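Local coordinates for protein ornithine decarboxylase (Entamoeba histolytica, PDB 4AIB) that probably catalyses the pyridoxal 5'-phosphate-dependent decarboxylation of L-ornithine to putrescine, acting as a homodimer in polyamine biosynthesis, at residues A[49-55]-A[254-259]; A[80-84]-A[110-116]; A[138-143]-A[179-185]. All coordinates share one frame. Residue numbers count along the deposited sequence, not the author numbering.

Interaction 1 (A[49-55]-A[254-259]); sequences TVRPCFA and FIAEPG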
loop_
_atom_site.group_PDB
_atom_site.type_symbol
_atom_site.label_atom_id
_atom_site.label_comp_id
_atom_site.label_asym_id
_atom_site.label_seq_id
_atom_site.Cartn_x
_atom_site.Cartn_y
_atom_site.Cartn_z
ATOM N N THR A 49 -16.044 -28.540 14.749
ATOM C CA THR A 49 -15.402 -28.318 16.050
ATOM C C THR A 49 -14.505 -27.075 16.092
ATOM O O THR A 49 -14.057 -26.666 17.168
ATOM C CB THR A 49 -14.601 -29.554 16.518
ATOM O OG1 THR A 49 -13.634 -29.913 15.524
ATOM C CG2 THR A 49 -15.530 -30.737 16.780
ATOM N N VAL A 50 -14.253 -26.478 14.929
ATOM C CA VAL A 50 -13.421 -25.276 14.843
ATOM C C VAL A 50 -14.256 -24.059 14.441
ATOM O O VAL A 50 -14.736 -23.967 13.307
ATOM C CB VAL A 50 -12.226 -25.460 13.874
ATOM C CG1 VAL A 50 -11.328 -24.231 13.887
ATOM C CG2 VAL A 50 -11.422 -26.701 14.238
ATOM N N ARG A 51 -14.424 -23.133 15.384
ATOM C CA ARG A 51 -15.177 -21.903 15.151
ATOM C C ARG A 51 -14.306 -20.865 14.438
ATOM O O ARG A 51 -13.202 -20.561 14.900
ATOM C CB ARG A 51 -15.708 -21.335 16.471
ATOM C CG ARG A 51 -16.592 -20.106 16.305
ATOM C CD ARG A 51 -16.807 -19.378 17.619
ATOM N NE ARG A 51 -17.434 -18.073 17.408
ATOM C CZ ARG A 51 -17.813 -17.245 18.378
ATOM N NH1 ARG A 51 -17.638 -17.572 19.653
ATOM N NH2 ARG A 51 -18.373 -16.083 18.071
ATOM N N PRO A 52 -14.803 -20.315 13.312
ATOM C CA PRO A 52 -14.032 -19.332 12.554
ATOM C C PRO A 52 -14.075 -17.929 13.162
ATOM O O PRO A 52 -15.152 -17.405 13.453
ATOM C CB PRO A 52 -14.702 -19.346 11.178
ATOM C CG PRO A 52 -16.111 -19.748 11.447
ATOM C CD PRO A 52 -16.097 -20.623 12.670
ATOM N N CYS A 53 -12.899 -17.344 13.364
ATOM C CA CYS A 53 -12.790 -15.958 13.799
ATOM C C CYS A 53 -12.189 -15.136 12.668
ATOM O O CYS A 53 -10.997 -15.250 12.370
ATOM C CB CYS A 53 -11.944 -15.845 15.071
ATOM S SG CYS A 53 -12.600 -16.765 16.482
ATOM N N PHE A 54 -13.027 -14.318 12.035
ATOM C CA PHE A 54 -12.631 -13.563 10.849
ATOM C C PHE A 54 -11.551 -12.526 11.136
ATOM O O PHE A 54 -11.679 -11.715 12.057
ATOM C CB PHE A 54 -13.850 -12.893 10.202
ATOM C CG PHE A 54 -13.510 -12.013 9.028
ATOM C CD1 PHE A 54 -13.113 -12.568 7.814
ATOM C CD2 PHE A 54 -13.594 -10.628 9.134
ATOM C CE1 PHE A 54 -12.803 -11.759 6.732
ATOM C CE2 PHE A 54 -13.285 -9.813 8.054
ATOM C CZ PHE A 54 -12.889 -10.380 6.852
ATOM N N ALA A 55 -10.491 -12.569 10.333
ATOM C CA ALA A 55 -9.432 -11.568 10.384
ATOM C C ALA A 55 -9.938 -10.260 9.785
ATOM O O ALA A 55 -10.023 -10.114 8.563
ATOM C CB ALA A 55 -8.193 -12.062 9.649
ATOM N N PHE A 254 -11.491 -24.993 19.877
ATOM C CA PHE A 254 -10.679 -24.700 18.699
ATOM C C PHE A 254 -11.223 -23.541 17.871
ATOM O O PHE A 254 -12.396 -23.525 17.493
ATOM C CB PHE A 254 -10.527 -25.953 17.829
ATOM C CG PHE A 254 -9.918 -27.122 18.552
ATOM C CD1 PHE A 254 -8.538 -27.252 18.653
ATOM C CD2 PHE A 254 -10.724 -28.095 19.133
ATOM C CE1 PHE A 254 -7.972 -28.324 19.325
ATOM C CE2 PHE A 254 -10.165 -29.172 19.805
ATOM C CZ PHE A 254 -8.787 -29.288 19.899
ATOM N N ILE A 255 -10.358 -22.568 17.604
ATOM C CA ILE A 255 -10.702 -21.440 16.741
ATOM C C ILE A 255 -9.713 -21.312 15.583
ATOM O O ILE A 255 -8.601 -21.842 15.643
ATOM C CB ILE A 255 -10.805 -20.103 17.517
ATOM C CG1 ILE A 255 -9.520 -19.817 18.308
ATOM C CG2 ILE A 255 -12.034 -20.103 18.421
ATOM C CD1 ILE A 255 -9.390 -18.386 18.788
ATOM N N ALA A 256 -10.140 -20.622 14.527
ATOM C CA ALA A 256 -9.297 -20.357 13.365
ATOM C C ALA A 256 -9.331 -18.871 13.021
ATOM O O ALA A 256 -10.180 -18.136 13.527
ATOM C CB ALA A 256 -9.754 -21.191 12.179
ATOM N N GLU A 257 -8.412 -18.438 12.160
ATOM C CA GLU A 257 -8.346 -17.039 11.732
ATOM C C GLU A 257 -8.463 -16.882 10.206
ATOM O O GLU A 257 -7.554 -16.338 9.569
ATOM C CB GLU A 257 -7.050 -16.384 12.235
ATOM C CG GLU A 257 -6.912 -16.284 13.748
ATOM C CD GLU A 257 -5.533 -15.810 14.188
ATOM O OE1 GLU A 257 -4.643 -15.652 13.322
ATOM O OE2 GLU A 257 -5.331 -15.594 15.403
ATOM N N PRO A 258 -9.586 -17.338 9.611
ATOM C CA PRO A 258 -9.677 -17.260 8.156
ATOM C C PRO A 258 -10.072 -15.865 7.669
ATOM O O PRO A 258 -11.117 -15.337 8.060
ATOM C CB PRO A 258 -10.760 -18.290 7.814
ATOM C CG PRO A 258 -11.565 -18.465 9.063
ATOM C CD PRO A 258 -10.850 -17.809 10.210
ATOM N N GLY A 259 -9.224 -15.279 6.829
ATOM C CA GLY A 259 -9.466 -13.950 6.275
ATOM C C GLY A 259 -9.785 -14.008 4.795
ATOM O O GLY A 259 -10.896 -13.670 4.380
#
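The first and last strands of a TIM barrel, 50-55 and 253-256, run side by side in parallel and close the ring. Their short axes approach to 4.4 Å at 33°. F254 begins the ladder. Its O accepts a hydrogen bond from R51 N (3.0 Å), while its CB lies 3.8 Å from V50 CG2. The F254 ring leads away, edge-to-face with F248. I255 points to the opposite face, the barrel interior. R51 starts on the same face, but its end leads away to a salt bridge with D95. I255 CG2 meets C53 SG at 3.9 Å. A256 carries the next two rungs: A256 N donates to R51 O (3.1 Å), and A256 O accepts from C53 N (2.8 Å). A256 CB lies 3.8 Å from V50 CG1, on the side packed by W43 of helix 33-46. E257 stays close through its backbone, with E257 CA making a CH...O contact to C53 O (3.3 Å), while its carboxylate leads away, close to the like-charged D76 and D221. P258 CG packs on P52 CB at 3.9 Å. At 259 a side chain would crowd A55 CB; G259 O meets the edge of the F54 ring, 3.6 Å from F54 CE1.

Interaction 2 (A[80-84]-A[110-116]); sequences LNEIK and EASHLGI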
loop_
_atom_site.group_PDB
_atom_site.type_symbol
_atom_site.label_atom_id
_atom_site.label_comp_id
_atom_site.label_asym_id
_atom_site.label_seq_id
_atom_site.Cartn_x
_atom_site.Cartn_y
_atom_site.Cartn_z
ATOM N N LEU A 80 -6.143 -1.668 17.590
ATOM C CA LEU A 80 -7.212 -1.129 18.432
ATOM C C LEU A 80 -8.396 -0.640 17.595
ATOM O O LEU A 80 -9.549 -0.753 18.018
ATOM C CB LEU A 80 -6.677 0.003 19.319
ATOM C CG LEU A 80 -7.624 0.768 20.252
ATOM C CD1 LEU A 80 -8.215 -0.134 21.329
ATOM C CD2 LEU A 80 -6.899 1.948 20.881
ATOM N N ASN A 81 -8.103 -0.098 16.415
ATOM C CA ASN A 81 -9.139 0.355 15.485
ATOM C C ASN A 81 -10.042 -0.783 15.018
ATOM O O ASN A 81 -11.255 -0.606 14.891
ATOM C CB ASN A 81 -8.516 1.072 14.282
ATOM C CG ASN A 81 -8.086 2.497 14.597
ATOM O OD1 ASN A 81 -7.582 3.204 13.725
ATOM N ND2 ASN A 81 -8.284 2.927 15.840
ATOM N N GLU A 82 -9.440 -1.947 14.777
ATOM C CA GLU A 82 -10.179 -3.160 14.425
ATOM C C GLU A 82 -10.996 -3.677 15.609
ATOM O O GLU A 82 -12.100 -4.191 15.428
ATOM C CB GLU A 82 -9.227 -4.250 13.925
ATOM C CG GLU A 82 -8.607 -3.966 12.564
ATOM C CD GLU A 82 -7.637 -5.046 12.112
ATOM O OE1 GLU A 82 -7.802 -6.220 12.512
ATOM O OE2 GLU A 82 -6.709 -4.717 11.344
ATOM N N ILE A 83 -10.438 -3.537 16.811
ATOM C CA ILE A 83 -11.136 -3.875 18.055
ATOM C C ILE A 83 -12.374 -2.992 18.228
ATOM O O ILE A 83 -13.472 -3.491 18.495
ATOM C CB ILE A 83 -10.200 -3.743 19.285
ATOM C CG1 ILE A 83 -9.224 -4.921 19.351
ATOM C CG2 ILE A 83 -10.998 -3.646 20.580
ATOM C CD1 ILE A 83 -8.099 -4.741 20.349
ATOM N N LYS A 84 -12.188 -1.684 18.055
ATOM C CA LYS A 84 -13.266 -0.710 18.228
ATOM C C LYS A 84 -14.367 -0.860 17.185
ATOM O O LYS A 84 -15.542 -0.678 17.500
ATOM C CB LYS A 84 -12.719 0.721 18.218
ATOM C CG LYS A 84 -11.924 1.095 19.462
ATOM C CD LYS A 84 -11.711 2.597 19.573
ATOM C CE LYS A 84 -12.938 3.300 20.138
ATOM N NZ LYS A 84 -12.739 4.772 20.241
ATOM N N GLU A 110 -6.026 0.422 26.555
ATOM C CA GLU A 110 -7.370 0.746 26.070
ATOM C C GLU A 110 -8.219 -0.500 25.807
ATOM O O GLU A 110 -9.421 -0.505 26.084
ATOM C CB GLU A 110 -7.291 1.628 24.815
ATOM C CG GLU A 110 -8.629 2.150 24.297
ATOM C CD GLU A 110 -9.339 3.089 25.260
ATOM O OE1 GLU A 110 -8.676 3.693 26.131
ATOM O OE2 GLU A 110 -10.574 3.230 25.139
ATOM N N ALA A 111 -7.586 -1.549 25.282
ATOM C CA ALA A 111 -8.257 -2.823 25.019
ATOM C C ALA A 111 -8.775 -3.467 26.306
ATOM O O ALA A 111 -9.869 -4.035 26.326
ATOM C CB ALA A 111 -7.328 -3.776 24.281
ATOM N N SER A 112 -7.985 -3.364 27.374
ATOM C CA SER A 112 -8.373 -3.870 28.689
ATOM C C SER A 112 -9.588 -3.121 29.239
ATOM O O SER A 112 -10.463 -3.726 29.862
ATOM C CB SER A 112 -7.201 -3.772 29.668
ATOM O OG SER A 112 -7.525 -4.356 30.919
ATOM N N HIS A 113 -9.632 -1.811 28.997
ATOM C CA HIS A 113 -10.750 -0.968 29.423
ATOM C C HIS A 113 -11.980 -1.192 28.589
ATOM O O HIS A 113 -13.104 -1.024 29.068
ATOM C CB HIS A 113 -10.362 0.508 29.391
ATOM C CG HIS A 113 -9.242 0.870 30.343
ATOM N ND1 HIS A 113 -9.170 0.386 31.598
ATOM C CD2 HIS A 113 -8.145 1.715 30.184
ATOM C CE1 HIS A 113 -8.077 0.882 32.207
ATOM N NE2 HIS A 113 -7.453 1.697 31.342
ATOM N N LEU A 114 -11.776 -1.569 27.329
ATOM C CA LEU A 114 -12.880 -1.868 26.419
ATOM C C LEU A 114 -13.490 -3.245 26.672
ATOM O O LEU A 114 -14.620 -3.511 26.260
ATOM C CB LEU A 114 -12.435 -1.722 24.960
ATOM C CG LEU A 114 -12.830 -0.445 24.202
ATOM C CD1 LEU A 114 -12.764 0.814 25.061
ATOM C CD2 LEU A 114 -11.968 -0.288 22.958
ATOM N N GLY A 115 -12.741 -4.109 27.353
ATOM C CA GLY A 115 -13.242 -5.421 27.758
ATOM C C GLY A 115 -12.597 -6.601 27.057
ATOM O O GLY A 115 -13.074 -7.731 27.176
ATOM N N ILE A 116 -11.513 -6.340 26.326
ATOM C CA ILE A 116 -10.777 -7.388 25.614
ATOM C C ILE A 116 -10.020 -8.262 26.612
ATOM O O ILE A 116 -9.348 -7.754 27.512
ATOM C CB ILE A 116 -9.815 -6.797 24.550
ATOM C CG1 ILE A 116 -10.572 -5.891 23.564
ATOM C CG2 ILE A 116 -9.048 -7.896 23.819
ATOM C CD1 ILE A 116 -11.730 -6.547 22.831
#
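L80 opens helix 80-88 and faces helix 105-114. Its backbone N is hydrogen-bonded to the side chain of Q107 of that helix. L80 CD1 lies 3.8 Å from E110 CG and 4.1 Å from L114 CD2, so it sits against one turn of the neighbour. I83, one turn on, is the buried centre of the contact. I83 CD1 meets A111 CB at 4.1 Å, and I83 CG2 reaches I116 CD1 at 3.7 Å. G115, with positive phi, leaves the helical path and brings I116 back to the contact. K84 lies sideways, its CG 3.8 Å from L114 CD2. The two short axes are 10.9 Å apart and only 13° from parallel. This is how successive helices line the outside of a TIM barrel: each follows its own strand, 74-77 and 96-98, and I83 touches both. No hydrogen bond joins these two segments. Hydrocarbon meets hydrocarbon, even where E110 and K84 contribute only their methylenes, so the contact rests on apolar burial and shape rather than on directional bonds.

Interaction 3 (A[138-143]-A[179-185]); sequences GIMIRI and LDGVHFH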
loop_
_atom_site.group_PDB
_atom_site.type_symbol
_atom_site.label_atom_id
_atom_site.label_comp_id
_atom_site.label_asym_id
_atom_site.label_seq_id
_atom_site.Cartn_x
_atom_site.Cartn_y
_atom_site.Cartn_z
ATOM N N GLY A 138 -5.985 -12.795 29.068
ATOM C CA GLY A 138 -5.557 -14.156 28.747
ATOM C C GLY A 138 -4.536 -14.171 27.626
ATOM O O GLY A 138 -4.656 -13.419 26.656
ATOM N N ILE A 139 -3.532 -15.033 27.761
ATOM C CA ILE A 139 -2.400 -15.062 26.839
ATOM C C ILE A 139 -2.351 -16.358 26.033
ATOM O O ILE A 139 -2.498 -17.451 26.582
ATOM C CB ILE A 139 -1.064 -14.849 27.589
ATOM C CG1 ILE A 139 -1.019 -13.447 28.204
ATOM C CG2 ILE A 139 0.131 -15.063 26.665
ATOM C CD1 ILE A 139 -0.002 -13.288 29.313
ATOM N N MET A 140 -2.148 -16.219 24.726
ATOM C CA MET A 140 -1.969 -17.363 23.846
ATOM C C MET A 140 -0.532 -17.384 23.336
ATOM O O MET A 140 0.004 -16.355 22.920
ATOM C CB MET A 140 -2.953 -17.296 22.680
ATOM C CG MET A 140 -3.758 -18.570 22.481
ATOM S SD MET A 140 -4.790 -18.589 21.002
ATOM C CE MET A 140 -5.753 -17.089 21.187
ATOM N N ILE A 141 0.094 -18.557 23.379
ATOM C CA ILE A 141 1.486 -18.696 22.950
ATOM C C ILE A 141 1.578 -19.023 21.456
ATOM O O ILE A 141 0.953 -19.972 20.979
ATOM C CB ILE A 141 2.262 -19.709 23.836
ATOM C CG1 ILE A 141 3.768 -19.640 23.554
ATOM C CG2 ILE A 141 1.709 -21.125 23.691
ATOM C CD1 ILE A 141 4.634 -20.161 24.683
ATOM N N ARG A 142 2.341 -18.218 20.719
ATOM C CA ARG A 142 2.493 -18.418 19.278
ATOM C C ARG A 142 3.665 -19.343 18.955
ATOM O O ARG A 142 4.806 -19.056 19.312
ATOM C CB ARG A 142 2.627 -17.080 18.538
ATOM C CG ARG A 142 2.686 -17.216 17.022
ATOM C CD ARG A 142 2.457 -15.889 16.320
ATOM N NE ARG A 142 2.555 -16.020 14.866
ATOM C CZ ARG A 142 2.221 -15.072 13.993
ATOM N NH1 ARG A 142 1.754 -13.901 14.409
ATOM N NH2 ARG A 142 2.352 -15.298 12.693
ATOM N N ILE A 143 3.364 -20.451 18.283
ATOM C CA ILE A 143 4.380 -21.424 17.871
ATOM C C ILE A 143 4.477 -21.506 16.342
ATOM O O ILE A 143 3.758 -20.799 15.630
ATOM C CB ILE A 143 4.134 -22.825 18.496
ATOM C CG1 ILE A 143 2.805 -23.433 18.031
ATOM C CG2 ILE A 143 4.191 -22.760 20.017
ATOM C CD1 ILE A 143 2.952 -24.540 17.006
ATOM N N LEU A 179 -3.011 -18.382 30.952
ATOM C CA LEU A 179 -2.732 -18.905 29.619
ATOM C C LEU A 179 -3.994 -19.502 29.003
ATOM O O LEU A 179 -4.544 -20.484 29.513
ATOM C CB LEU A 179 -1.610 -19.950 29.661
ATOM C CG LEU A 179 -1.098 -20.493 28.320
ATOM C CD1 LEU A 179 -0.061 -19.564 27.703
ATOM C CD2 LEU A 179 -0.521 -21.888 28.490
ATOM N N ASP A 180 -4.448 -18.898 27.909
ATOM C CA ASP A 180 -5.614 -19.387 27.180
ATOM C C ASP A 180 -5.278 -20.624 26.350
ATOM O O ASP A 180 -6.091 -21.544 26.247
ATOM C CB ASP A 180 -6.206 -18.285 26.298
ATOM C CG ASP A 180 -6.922 -17.208 27.101
ATOM O OD1 ASP A 180 -7.356 -17.486 28.241
ATOM O OD2 ASP A 180 -7.062 -16.080 26.586
ATOM N N GLY A 181 -4.082 -20.642 25.766
ATOM C CA GLY A 181 -3.622 -21.796 24.999
ATOM C C GLY A 181 -2.522 -21.513 23.993
ATOM O O GLY A 181 -1.640 -20.687 24.234
ATOM N N VAL A 182 -2.588 -22.211 22.860
ATOM C CA VAL A 182 -1.544 -22.161 21.834
ATOM C C VAL A 182 -2.092 -21.616 20.511
ATOM O O VAL A 182 -3.249 -21.859 20.159
ATOM C CB VAL A 182 -0.909 -23.556 21.607
ATOM C CG1 VAL A 182 0.359 -23.448 20.774
ATOM C CG2 VAL A 182 -0.595 -24.234 22.933
ATOM N N HIS A 183 -1.249 -20.880 19.788
ATOM C CA HIS A 183 -1.602 -20.286 18.500
ATOM C C HIS A 183 -0.493 -20.479 17.502
ATOM O O HIS A 183 0.684 -20.388 17.850
ATOM C CB HIS A 183 -1.918 -18.801 18.682
ATOM C CG HIS A 183 -1.864 -17.992 17.404
ATOM N ND1 HIS A 183 -2.866 -17.988 16.505
ATOM C CD2 HIS A 183 -0.884 -17.136 16.904
ATOM C CE1 HIS A 183 -2.543 -17.178 15.479
ATOM N NE2 HIS A 183 -1.331 -16.657 15.725
ATOM N N PHE A 184 -0.855 -20.763 16.254
ATOM C CA PHE A 184 0.120 -20.815 15.162
ATOM C C PHE A 184 -0.463 -20.278 13.858
ATOM O O PHE A 184 -1.643 -20.475 13.571
ATOM C CB PHE A 184 0.696 -22.231 14.976
ATOM C CG PHE A 184 -0.313 -23.262 14.540
ATOM C CD1 PHE A 184 -0.541 -23.509 13.189
ATOM C CD2 PHE A 184 -1.014 -24.010 15.481
ATOM C CE1 PHE A 184 -1.464 -24.463 12.786
ATOM C CE2 PHE A 184 -1.936 -24.968 15.085
ATOM C CZ PHE A 184 -2.159 -25.196 13.736
ATOM N N HIS A 185 0.374 -19.596 13.079
ATOM C CA HIS A 185 -0.039 -19.049 11.791
ATOM C C HIS A 185 0.935 -19.446 10.723
ATOM O O HIS A 185 2.137 -19.187 10.836
ATOM C CB HIS A 185 -0.161 -17.529 11.866
ATOM C CG HIS A 185 -1.032 -16.930 10.785
ATOM N ND1 HIS A 185 -0.605 -16.759 9.520
ATOM C CD2 HIS A 185 -2.340 -16.450 10.827
ATOM C CE1 HIS A 185 -1.589 -16.204 8.786
ATOM N NE2 HIS A 185 -2.651 -16.016 9.587
#
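D180 is the first bump, its OD2 3.3 Å from G138 CA, in space that a side chain at 138 would need, and hydrogen-bonded to H118. D180 is also the extra residue of a beta bulge: I139 pairs with L179, but M140 with G181. At G181 a CB would jam against the carbonyl O of D180. M140 lies across the strand, its SD 3.7 Å from both V182 O and H183 CB. These are neighbouring parallel strands of the TIM barrel, joined by backbone hydrogen bonds from D180 N to I139 O (2.8 Å), I141 N to G181 O (2.9 Å), H183 N to I141 O (2.7 Å) and I143 N to H183 O (2.7 Å). On the face packed by helix 194-212, V182 wedges between two isoleucines: V182 CG2 is 3.9 Å from I141 CG2, and V182 CG1 3.7 Å from I143 CG1. On the interior face, H183 CD2 packs 3.6 Å from R142 CG, and H183 NE2 lies over one face of the R142 guanidinium.

All three contacts belong to one TIM barrel. Interactions 1 and 3 join strands of its sheet, with strand 219-221 between them; interaction 2 joins two outer helices. Interactions 1 and 3, centres about 14 Å apart, touch inside the barrel: E257 OE2 lies 3.2 Å from H183 CE1, and E257 OE1 3.5 Å from H185 CD2. Interaction 2 touches neither, its centre about 19 Å from each. K57, the predicted pyridoxal phosphate lysine, carries no cofactor here. Its side chain is about 5 Å from that of A55, 9 Å from H185 and 11 Å from I83. Interaction 1 comes closest to K57, two residues from A55 in sequence; the active site probably takes residues from both subunits.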